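PDB 2WAA: xylan esterase, putative, AXE2C from Cellvibrio japonicus, which removes acetyl groups from acetylated xylan and glucomannan, an esterase step in the breakdown of plant cell wall polysaccharides. Local coordinates for residues A[11-14]-A[15-19]; A[154-157]-A[158-162]; A[251-254]-A[255-259]; A[321-324]-A[325-329]. All coordinates share one frame; numbering follows the deposited sequence.

Contact 1. Residues A[11-14]-A[15-19]; sequences HTIA and ASDPH
D17 folds back against I13 and A14 where the chain leaves strand 10-14 and turns into a loop. At the start of this loop A15 directs its methyl away from the strand and into the protein, against L34 and L114. S16 also faces away, and its backbone pairs with A32. In D17 a chi1 of 176° swings CG to the far side from the backbone N, and the carboxylate then crosses the I13 side chain at about a right angle. D17 OD1 lies 3.7 Å from I13 CB, and D17 CB comes within 3.1 Å of A14 O. A water joins the two parts of the chain, donating to D17 OD1 at 2.8 Å and accepting from A14 N at 2.9 Å. Beyond P18, H19 grips the other carboxylate oxygen twice. H19 ND1 meets the syn lone pair of D17 OD2 at 2.8 Å, and H19 N binds the same OD2 from the anti side, also at 2.8 Å, closing an Asx turn. These two bonds fix the rotation of the carboxylate, while H19 CB touches I13 CD1 at 4.0 Å. The turn follows strand 10-14, which pairs antiparallel with strand 112-119, and I13 and H19 both rest on F124 of strand 123-124.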
loop_
_atom_site.group_PDB
_atom_site.type_symbol
_atom_site.label_atom_id
_atom_site.label_comp_id
_atom_site.label_asym_id
_atom_site.label_seq_id
_atom_site.Cartn_x
_atom_site.Cartn_y
_atom_site.Cartn_z
ATOM N N HIS A 11 -10.651 24.437 -15.820
ATOM C CA HIS A 11 -10.835 24.542 -14.410
ATOM C C HIS A 11 -9.679 23.785 -13.790
ATOM O O HIS A 11 -9.566 22.579 -13.996
ATOM C CB HIS A 11 -12.186 23.886 -14.079
ATOM C CG HIS A 11 -13.285 24.446 -14.917
ATOM N ND1 HIS A 11 -13.992 25.572 -14.554
ATOM C CD2 HIS A 11 -13.728 24.092 -16.146
ATOM C CE1 HIS A 11 -14.865 25.859 -15.503
ATOM N NE2 HIS A 11 -14.719 24.981 -16.487
ATOM N N THR A 12 -8.816 24.500 -13.059
ATOM C CA THR A 12 -7.608 23.865 -12.501
ATOM C C THR A 12 -7.691 23.896 -10.986
ATOM O O THR A 12 -8.036 24.941 -10.395
ATOM C CB THR A 12 -6.328 24.552 -13.043
ATOM O OG1 THR A 12 -6.280 24.438 -14.467
ATOM C CG2 THR A 12 -5.062 23.924 -12.501
ATOM N N ILE A 13 -7.460 22.742 -10.343
ATOM C CA ILE A 13 -7.428 22.676 -8.887
ATOM C C ILE A 13 -6.123 22.038 -8.433
ATOM O O ILE A 13 -5.454 21.297 -9.200
ATOM C CB ILE A 13 -8.606 21.841 -8.320
ATOM C CG1 ILE A 13 -8.518 20.396 -8.850
ATOM C CG2 ILE A 13 -9.936 22.505 -8.686
ATOM C CD1 ILE A 13 -9.667 19.491 -8.295
ATOM N N ALA A 14 -5.733 22.378 -7.202
ATOM C CA ALA A 14 -4.556 21.732 -6.590
ATOM C C ALA A 14 -4.847 20.265 -6.247
ATOM O O ALA A 14 -6.004 19.858 -6.079
ATOM C CB ALA A 14 -4.126 22.491 -5.313
ATOM N N ALA A 15 -3.787 19.468 -6.133
ATOM C CA ALA A 15 -3.939 18.077 -5.781
ATOM C C ALA A 15 -4.621 17.913 -4.395
ATOM O O ALA A 15 -5.390 16.944 -4.176
ATOM C CB ALA A 15 -2.550 17.405 -5.787
ATOM N N SER A 16 -4.272 18.827 -3.497
ATOM C CA SER A 16 -4.954 18.954 -2.240
ATOM C C SER A 16 -6.080 19.933 -2.539
ATOM O O SER A 16 -5.943 21.138 -2.425
ATOM C CB SER A 16 -3.998 19.492 -1.166
ATOM O OG SER A 16 -4.501 19.257 0.135
ATOM N N ASP A 17 -7.163 19.398 -3.048
ATOM C CA ASP A 17 -8.410 20.120 -3.120
ATOM C C ASP A 17 -9.507 19.116 -2.741
ATOM O O ASP A 17 -9.353 17.909 -2.965
ATOM C CB ASP A 17 -8.569 20.577 -4.586
ATOM C CG ASP A 17 -9.874 21.260 -4.845
ATOM O OD1 ASP A 17 -9.857 22.508 -4.949
ATOM O OD2 ASP A 17 -10.913 20.568 -4.912
ATOM N N PRO A 18 -10.590 19.598 -2.139
ATOM C CA PRO A 18 -11.603 18.662 -1.646
ATOM C C PRO A 18 -12.281 17.837 -2.728
ATOM O O PRO A 18 -12.952 16.873 -2.395
ATOM C CB PRO A 18 -12.660 19.569 -0.986
ATOM C CG PRO A 18 -12.132 20.891 -0.955
ATOM C CD PRO A 18 -10.848 21.001 -1.749
ATOM N N HIS A 19 -12.164 18.242 -3.994
ATOM C CA HIS A 19 -12.750 17.448 -5.067
ATOM C C HIS A 19 -11.930 16.208 -5.368
ATOM O O HIS A 19 -12.431 15.298 -6.020
ATOM C CB HIS A 19 -12.894 18.243 -6.375
ATOM C CG HIS A 19 -13.875 19.373 -6.284
ATOM N ND1 HIS A 19 -13.510 20.641 -5.882
ATOM C CD2 HIS A 19 -15.203 19.431 -6.544
ATOM C CE1 HIS A 19 -14.571 21.438 -5.888
ATOM N NE2 HIS A 19 -15.608 20.730 -6.297
HETATM O O HOH W 1 -7.582 23.904 -5.635
#

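Contact 2. Residues A[154-157]-A[158-162]; sequences EDKN and TRWWN
E154 and W160 meet through a short bond from the indole NE1 of W160 to E154 OE1, 2.8 Å long and nearly along the C-O axis. R159 NH2 reaches E154 OE1 at 2.8 Å from the syn side, forming a salt bridge in which the carboxylate and guanidinium planes stand 81° apart. One acidic oxygen therefore holds two donors, and R159 NH2 has a second acceptor in D149 O.

The tightest packing is over the W160 ring. K156 CA sits above the six-membered ring, 3.5 Å from its centroid and only 9° off the normal, a CH-pi contact. K156 CG approaches W160 CE3 at 3.4 Å, the chain lying across the indole before its ammonium leaves for salt bridges with D314, the probable charge relay aspartate, and E146. K156 thereby ties this loop to the probable catalytic residues.

N157 is partly exposed but firmly bonded. N157 CG stands between the backbone N and the carbonyl carbon (chi1 68°), and N157 OD1 accepts from R159 N at 2.9 Å, while N157 ND2 binds D155 O at 3.2 Å. N157 O takes W160 N at 3.0 Å and also lies at the edge of the W161 ring. The solvent side is looser: D155 is exposed and points away from the turn, and a water donates to both N157 OD1 and T158 OG1.

The 3-10 turn 158-160 belongs to the loop between strand 133-139 and helix 167-174, with T158 reaching N62 and W161 reaching E106 in the N-terminal part of the chain.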
loop_
_atom_site.group_PDB
_atom_site.type_symbol
_atom_site.label_atom_id
_atom_site.label_comp_id
_atom_site.label_asym_id
_atom_site.label_seq_id
_atom_site.Cartn_x
_atom_site.Cartn_y
_atom_site.Cartn_z
ATOM N N GLU A 154 12.257 -10.742 -19.055
ATOM C CA GLU A 154 12.674 -9.408 -18.634
ATOM C C GLU A 154 13.585 -9.417 -17.394
ATOM O O GLU A 154 13.456 -10.296 -16.557
ATOM C CB GLU A 154 11.436 -8.569 -18.252
ATOM C CG GLU A 154 10.617 -8.160 -19.373
ATOM C CD GLU A 154 9.448 -7.296 -18.965
ATOM O OE1 GLU A 154 9.301 -6.913 -17.739
ATOM O OE2 GLU A 154 8.665 -7.006 -19.882
ATOM N N ASP A 155 14.480 -8.440 -17.300
ATOM C CA ASP A 155 15.196 -8.147 -16.064
ATOM C C ASP A 155 14.190 -7.436 -15.173
ATOM O O ASP A 155 13.464 -6.565 -15.648
ATOM C CB ASP A 155 16.380 -7.226 -16.305
ATOM C CG ASP A 155 17.490 -7.883 -17.130
ATOM O OD1 ASP A 155 17.683 -9.119 -17.011
ATOM O OD2 ASP A 155 18.156 -7.146 -17.898
ATOM N N LYS A 156 14.093 -7.862 -13.920
ATOM C CA LYS A 156 13.224 -7.179 -12.968
ATOM C C LYS A 156 13.466 -5.667 -13.052
ATOM O O LYS A 156 14.625 -5.194 -13.126
ATOM C CB LYS A 156 13.529 -7.677 -11.560
ATOM C CG LYS A 156 12.590 -7.207 -10.485
ATOM C CD LYS A 156 13.192 -7.608 -9.156
ATOM C CE LYS A 156 12.198 -8.244 -8.359
ATOM N NZ LYS A 156 12.813 -9.124 -7.324
ATOM N N ASN A 157 12.387 -4.895 -13.033
ATOM C CA ASN A 157 12.506 -3.460 -12.984
ATOM C C ASN A 157 11.239 -2.914 -12.294
ATOM O O ASN A 157 10.370 -3.694 -11.938
ATOM C CB ASN A 157 12.670 -2.919 -14.403
ATOM C CG ASN A 157 11.408 -3.099 -15.242
ATOM O OD1 ASN A 157 10.540 -2.238 -15.219
ATOM N ND2 ASN A 157 11.325 -4.183 -16.005
ATOM N N THR A 158 11.151 -1.604 -12.080
ATOM C CA THR A 158 10.103 -1.094 -11.203
ATOM C C THR A 158 8.698 -1.249 -11.819
ATOM O O THR A 158 7.694 -1.138 -11.101
ATOM C CB THR A 158 10.310 0.387 -10.784
ATOM O OG1 THR A 158 10.478 1.184 -11.968
ATOM C CG2 THR A 158 11.572 0.491 -9.916
ATOM N N ARG A 159 8.615 -1.553 -13.120
ATOM C CA ARG A 159 7.337 -1.873 -13.750
ATOM C C ARG A 159 6.707 -3.161 -13.220
ATOM O O ARG A 159 5.489 -3.338 -13.274
ATOM C CB ARG A 159 7.505 -1.962 -15.289
ATOM C CG ARG A 159 6.142 -1.916 -16.024
ATOM C CD ARG A 159 6.268 -2.516 -17.438
ATOM N NE ARG A 159 6.819 -3.879 -17.350
ATOM C CZ ARG A 159 6.163 -4.938 -16.897
ATOM N NH1 ARG A 159 4.909 -4.839 -16.513
ATOM N NH2 ARG A 159 6.779 -6.136 -16.829
ATOM N N TRP A 160 7.523 -4.038 -12.648
ATOM C CA TRP A 160 7.012 -5.282 -12.129
ATOM C C TRP A 160 6.093 -5.127 -10.912
ATOM O O TRP A 160 5.421 -6.086 -10.538
ATOM C CB TRP A 160 8.186 -6.181 -11.749
ATOM C CG TRP A 160 8.850 -6.856 -12.917
ATOM C CD1 TRP A 160 8.918 -6.424 -14.239
ATOM C CD2 TRP A 160 9.596 -8.070 -12.858
ATOM N NE1 TRP A 160 9.627 -7.329 -14.992
ATOM C CE2 TRP A 160 10.074 -8.337 -14.172
ATOM C CE3 TRP A 160 9.927 -8.942 -11.815
ATOM C CZ2 TRP A 160 10.833 -9.474 -14.480
ATOM C CZ3 TRP A 160 10.674 -10.078 -12.115
ATOM C CH2 TRP A 160 11.131 -10.327 -13.432
ATOM N N TRP A 161 6.089 -3.963 -10.263
ATOM C CA TRP A 161 5.224 -3.784 -9.101
ATOM C C TRP A 161 3.762 -3.491 -9.490
ATOM O O TRP A 161 3.496 -2.703 -10.400
ATOM C CB TRP A 161 5.729 -2.606 -8.246
ATOM C CG TRP A 161 6.832 -2.935 -7.268
ATOM C CD1 TRP A 161 6.751 -2.814 -5.911
ATOM C CD2 TRP A 161 8.185 -3.362 -7.550
ATOM N NE1 TRP A 161 7.947 -3.167 -5.323
ATOM C CE2 TRP A 161 8.845 -3.498 -6.291
ATOM C CE3 TRP A 161 8.902 -3.642 -8.729
ATOM C CZ2 TRP A 161 10.173 -3.915 -6.171
ATOM C CZ3 TRP A 161 10.255 -4.036 -8.613
ATOM C CH2 TRP A 161 10.858 -4.192 -7.337
ATOM N N ASN A 162 2.816 -4.111 -8.790
ATOM C CA ASN A 162 1.404 -3.854 -9.072
ATOM C C ASN A 162 0.634 -3.817 -7.771
ATOM O O ASN A 162 0.481 -4.842 -7.116
ATOM C CB ASN A 162 0.902 -4.953 -10.006
ATOM C CG ASN A 162 -0.521 -4.721 -10.459
ATOM O OD1 ASN A 162 -1.296 -4.010 -9.803
ATOM N ND2 ASN A 162 -0.908 -5.406 -11.536
HETATM O O HOH W 2 10.932 0.587 -14.955
#

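Contact 3. Residues A[251-254]-A[255-259]; sequences TYTR and FVRTL
In T253 a chi1 of -67° places OG1 beside the backbone N and CG2 anti to it, and in R257 CG is anti to the carbonyl carbon (chi1 -78°), so the two side chains run side by side in the same direction, one helical turn apart. The T253 methyl consequently lies over the centre of one face of the R257 guanidinium, with T253 CG2 3.4 Å from R257 NH1. The hydroxyl of T253 is given instead to I249 O. On the buried side, the Y252 ring crosses V256, with Y252 CD1 3.8 Å from V256 CG2, and Y252 CE1 lies a loose 4.5 Å from F255 CD2. Y252 OH is bound by S231 at the far end.

Regular i to i+4 backbone bonds run through the turn: F255 N to T251 O, V256 N to Y252 O and R257 N to T253 O are each 2.9 Å. T258 N reaches R254 O at 3.1 Å, and a water also donates to R254 O at 2.8 Å.

Arginines and a water thus occupy one flank of helix 245-262, while Y252 and V256 pack on strand 267-270 and helix 278-295. An amphipathic helix laid against a parallel sheet in this way is characteristic of the alpha/beta fold of SGNH hydrolases.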
loop_
_atom_site.group_PDB
_atom_site.type_symbol
_atom_site.label_atom_id
_atom_site.label_comp_id
_atom_site.label_asym_id
_atom_site.label_seq_id
_atom_site.Cartn_x
_atom_site.Cartn_y
_atom_site.Cartn_z
ATOM N N THR A 251 10.203 -7.469 20.827
ATOM C CA THR A 251 9.963 -6.322 19.981
ATOM C C THR A 251 8.639 -6.376 19.244
ATOM O O THR A 251 8.013 -5.328 19.092
ATOM C CB THR A 251 11.215 -5.749 19.219
ATOM O OG1 THR A 251 10.924 -5.396 17.851
ATOM C CG2 THR A 251 12.389 -6.659 19.331
ATOM N N TYR A 252 8.159 -7.573 18.901
ATOM C CA TYR A 252 6.858 -7.645 18.259
ATOM C C TYR A 252 5.797 -7.204 19.268
ATOM O O TYR A 252 4.874 -6.452 18.937
ATOM C CB TYR A 252 6.556 -9.054 17.756
ATOM C CG TYR A 252 5.732 -9.093 16.480
ATOM C CD1 TYR A 252 4.978 -7.985 16.069
ATOM C CD2 TYR A 252 5.746 -10.217 15.675
ATOM C CE1 TYR A 252 4.196 -8.025 14.868
ATOM C CE2 TYR A 252 4.954 -10.284 14.491
ATOM C CZ TYR A 252 4.201 -9.187 14.100
ATOM O OH TYR A 252 3.506 -9.269 12.926
ATOM N N THR A 253 5.927 -7.672 20.523
ATOM C CA THR A 253 4.974 -7.301 21.556
ATOM C C THR A 253 4.985 -5.783 21.729
ATOM O O THR A 253 3.920 -5.152 21.782
ATOM C CB THR A 253 5.355 -7.981 22.879
ATOM O OG1 THR A 253 5.175 -9.398 22.702
ATOM C CG2 THR A 253 4.475 -7.504 24.039
ATOM N N ARG A 254 6.178 -5.191 21.794
ATOM C CA ARG A 254 6.229 -3.754 21.986
ATOM C C ARG A 254 5.604 -3.008 20.805
ATOM O O ARG A 254 4.877 -2.037 21.009
ATOM C CB ARG A 254 7.640 -3.281 22.295
ATOM C CG ARG A 254 7.645 -1.809 22.677
ATOM C CD ARG A 254 8.900 -1.367 23.394
ATOM N NE ARG A 254 8.914 0.090 23.530
ATOM C CZ ARG A 254 9.080 0.733 24.685
ATOM N NH1 ARG A 254 9.266 0.045 25.808
ATOM N NH2 ARG A 254 9.077 2.057 24.715
ATOM N N PHE A 255 5.850 -3.464 19.586
ATOM C CA PHE A 255 5.219 -2.811 18.412
ATOM C C PHE A 255 3.686 -2.918 18.407
ATOM O O PHE A 255 2.984 -1.938 18.120
ATOM C CB PHE A 255 5.861 -3.352 17.107
ATOM C CG PHE A 255 5.271 -2.747 15.844
ATOM C CD1 PHE A 255 5.317 -1.370 15.640
ATOM C CD2 PHE A 255 4.640 -3.551 14.891
ATOM C CE1 PHE A 255 4.744 -0.793 14.486
ATOM C CE2 PHE A 255 4.079 -2.987 13.732
ATOM C CZ PHE A 255 4.126 -1.597 13.541
ATOM N N VAL A 256 3.135 -4.088 18.743
ATOM C CA VAL A 256 1.693 -4.257 18.671
ATOM C C VAL A 256 1.086 -3.430 19.803
ATOM O O VAL A 256 0.038 -2.839 19.622
ATOM C CB VAL A 256 1.282 -5.722 18.768
ATOM C CG1 VAL A 256 -0.236 -5.866 18.938
ATOM C CG2 VAL A 256 1.784 -6.490 17.502
ATOM N N ARG A 257 1.790 -3.321 20.932
ATOM C CA ARG A 257 1.340 -2.373 21.956
ATOM C C ARG A 257 1.227 -0.930 21.439
ATOM O O ARG A 257 0.267 -0.224 21.760
ATOM C CB ARG A 257 2.222 -2.452 23.202
ATOM C CG ARG A 257 1.883 -3.631 24.041
ATOM C CD ARG A 257 2.682 -3.674 25.354
ATOM N NE ARG A 257 2.280 -4.908 26.030
ATOM C CZ ARG A 257 3.105 -5.732 26.667
ATOM N NH1 ARG A 257 4.411 -5.457 26.742
ATOM N NH2 ARG A 257 2.610 -6.846 27.216
ATOM N N THR A 258 2.195 -0.475 20.638
ATOM C CA THR A 258 2.087 0.815 19.986
ATOM C C THR A 258 0.852 0.902 19.076
ATOM O O THR A 258 0.102 1.896 19.093
ATOM C CB THR A 258 3.367 1.088 19.136
ATOM O OG1 THR A 258 4.511 1.172 20.014
ATOM C CG2 THR A 258 3.235 2.408 18.304
ATOM N N LEU A 259 0.628 -0.141 18.278
ATOM C CA LEU A 259 -0.524 -0.135 17.408
ATOM C C LEU A 259 -1.817 -0.032 18.221
ATOM O O LEU A 259 -2.761 0.682 17.843
ATOM C CB LEU A 259 -0.590 -1.414 16.575
ATOM C CG LEU A 259 0.556 -1.563 15.588
ATOM C CD1 LEU A 259 0.360 -2.898 14.884
ATOM C CD2 LEU A 259 0.570 -0.397 14.552
HETATM O O HOH W 3 5.201 -0.062 22.994
#

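Contact 4. Residues A[321-324]-A[325-329]; sequences QHAA and MAREL
M325 SD stands over the face of the H322 imidazole, 4.6 Å from the ring centroid and 10° off its normal, the sulfur-aromatic contact of this helical turn. M325 CG, anti to its carbonyl carbon (chi1 -71°), lies 3.1 Å from Q321 O. H322 ND1 is engaged by Y167 N, which fixes the orientation of the ring that the sulfur meets.

Polar bonds form the second kind of interaction, most of them in the backbone. M325 N reaches Q321 O, A326 N reaches H322 O, R327 N reaches A323 O and E328 N reaches A324 O at distances of 2.8 to 3.1 Å: four successive i to i+4 bonds of an alpha helix. Among the side chains, E328 OE2 is hydrogen-bonded to S306 OG. This is helix 319-337, which follows closely on the probable charge relay residues D314 and H316 in the GDSL-like domain. The H322 side chain lies about 6 Å from that of H316, without joining the catalytic group.

Van der Waals packing makes up the rest. The R327 guanidinium folds back over A323 and A324, where A324 CA and A323 O both lie over one of its faces, each offset toward the rim; R327 NH2 comes 3.5 Å from A324 CA, and R327 NH1 approaches A323 CB. The guanidinium thus lies against the A323 and A324 side of the helix. A326, on the buried side, packs on L170 and T171 of helix 167-174.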
loop_
_atom_site.group_PDB
_atom_site.type_symbol
_atom_site.label_atom_id
_atom_site.label_comp_id
_atom_site.label_asym_id
_atom_site.label_seq_id
_atom_site.Cartn_x
_atom_site.Cartn_y
_atom_site.Cartn_z
ATOM N N GLN A 321 -0.816 -16.218 -7.311
ATOM C CA GLN A 321 -0.618 -16.494 -5.900
ATOM C C GLN A 321 -1.187 -15.376 -5.001
ATOM O O GLN A 321 -1.784 -15.650 -3.955
ATOM C CB GLN A 321 0.846 -16.745 -5.616
ATOM C CG GLN A 321 1.262 -18.129 -6.202
ATOM C CD GLN A 321 2.740 -18.314 -6.377
ATOM O OE1 GLN A 321 3.563 -17.476 -5.966
ATOM N NE2 GLN A 321 3.104 -19.427 -7.017
ATOM N N HIS A 322 -0.978 -14.119 -5.377
ATOM C CA HIS A 322 -1.621 -13.024 -4.621
ATOM C C HIS A 322 -3.142 -13.175 -4.589
ATOM O O HIS A 322 -3.779 -12.908 -3.592
ATOM C CB HIS A 322 -1.248 -11.671 -5.223
ATOM C CG HIS A 322 0.034 -11.112 -4.688
ATOM N ND1 HIS A 322 0.078 -10.190 -3.661
ATOM C CD2 HIS A 322 1.325 -11.358 -5.038
ATOM C CE1 HIS A 322 1.343 -9.899 -3.382
ATOM N NE2 HIS A 322 2.126 -10.594 -4.208
ATOM N N ALA A 323 -3.744 -13.572 -5.717
ATOM C CA ALA A 323 -5.188 -13.811 -5.737
ATOM C C ALA A 323 -5.552 -14.938 -4.768
ATOM O O ALA A 323 -6.519 -14.821 -4.004
ATOM C CB ALA A 323 -5.643 -14.152 -7.185
ATOM N N ALA A 324 -4.726 -15.988 -4.750
ATOM C CA ALA A 324 -4.962 -17.108 -3.817
ATOM C C ALA A 324 -4.851 -16.621 -2.372
ATOM O O ALA A 324 -5.634 -17.035 -1.503
ATOM C CB ALA A 324 -4.002 -18.257 -4.083
ATOM N N MET A 325 -3.866 -15.741 -2.105
ATOM C CA MET A 325 -3.629 -15.279 -0.778
ATOM C C MET A 325 -4.859 -14.485 -0.265
ATOM O O MET A 325 -5.278 -14.636 0.878
ATOM C CB MET A 325 -2.364 -14.375 -0.750
ATOM C CG MET A 325 -1.055 -15.135 -0.962
ATOM S SD MET A 325 0.309 -13.944 -1.138
ATOM C CE MET A 325 0.205 -13.074 0.360
ATOM N N ALA A 326 -5.464 -13.685 -1.142
ATOM C CA ALA A 326 -6.620 -12.928 -0.733
ATOM C C ALA A 326 -7.775 -13.880 -0.456
ATOM O O ALA A 326 -8.506 -13.692 0.504
ATOM C CB ALA A 326 -6.996 -11.885 -1.843
ATOM N N ARG A 327 -7.940 -14.910 -1.291
ATOM C CA ARG A 327 -9.002 -15.925 -1.048
ATOM C C ARG A 327 -8.836 -16.713 0.272
ATOM O O ARG A 327 -9.844 -17.163 0.893
ATOM C CB ARG A 327 -9.091 -16.882 -2.241
ATOM C CG ARG A 327 -9.600 -16.203 -3.508
ATOM C CD ARG A 327 -9.915 -17.268 -4.565
ATOM N NE ARG A 327 -8.747 -18.058 -4.951
ATOM C CZ ARG A 327 -7.983 -17.781 -6.013
ATOM N NH1 ARG A 327 -8.259 -16.742 -6.782
ATOM N NH2 ARG A 327 -6.951 -18.547 -6.297
ATOM N N GLU A 328 -7.594 -16.907 0.728
ATOM C CA GLU A 328 -7.359 -17.632 1.966
ATOM C C GLU A 328 -7.541 -16.755 3.179
ATOM O O GLU A 328 -8.006 -17.209 4.219
ATOM C CB GLU A 328 -5.936 -18.198 2.006
ATOM C CG GLU A 328 -5.738 -19.483 1.287
ATOM C CD GLU A 328 -4.422 -20.122 1.684
ATOM O OE1 GLU A 328 -3.597 -19.466 2.364
ATOM O OE2 GLU A 328 -4.211 -21.289 1.337
ATOM N N LEU A 329 -7.143 -15.491 3.039
ATOM C CA LEU A 329 -7.117 -14.558 4.158
ATOM C C LEU A 329 -8.531 -14.001 4.404
ATOM O O LEU A 329 -8.956 -13.873 5.538
ATOM C CB LEU A 329 -6.164 -13.407 3.818
ATOM C CG LEU A 329 -6.154 -12.182 4.718
ATOM C CD1 LEU A 329 -5.773 -12.641 6.155
ATOM C CD2 LEU A 329 -5.151 -11.166 4.211
#

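Contact 1 is a surface turn at the end of a strand in the N-terminal beta domain, whereas contacts 2, 3 and 4 lie in the GDSL-like catalytic part and are partly buried. Contacts 3 and 4 are both stretches within single helices, 245-262 and 319-337, built on i to i+4 backbone bonds; contact 1 relies on an Asx turn and a water, and contact 2 on a salt bridge, an indole N-H bond to the same carboxylate and a CH-pi contact. Contact 2 touches the probable charge relay residues through K156; contact 4, about 6 Å from contact 2 at the nearest atoms, lies near them without touching. Contacts 1 and 3 are away from the annotated sites, their own centres 38 Å apart.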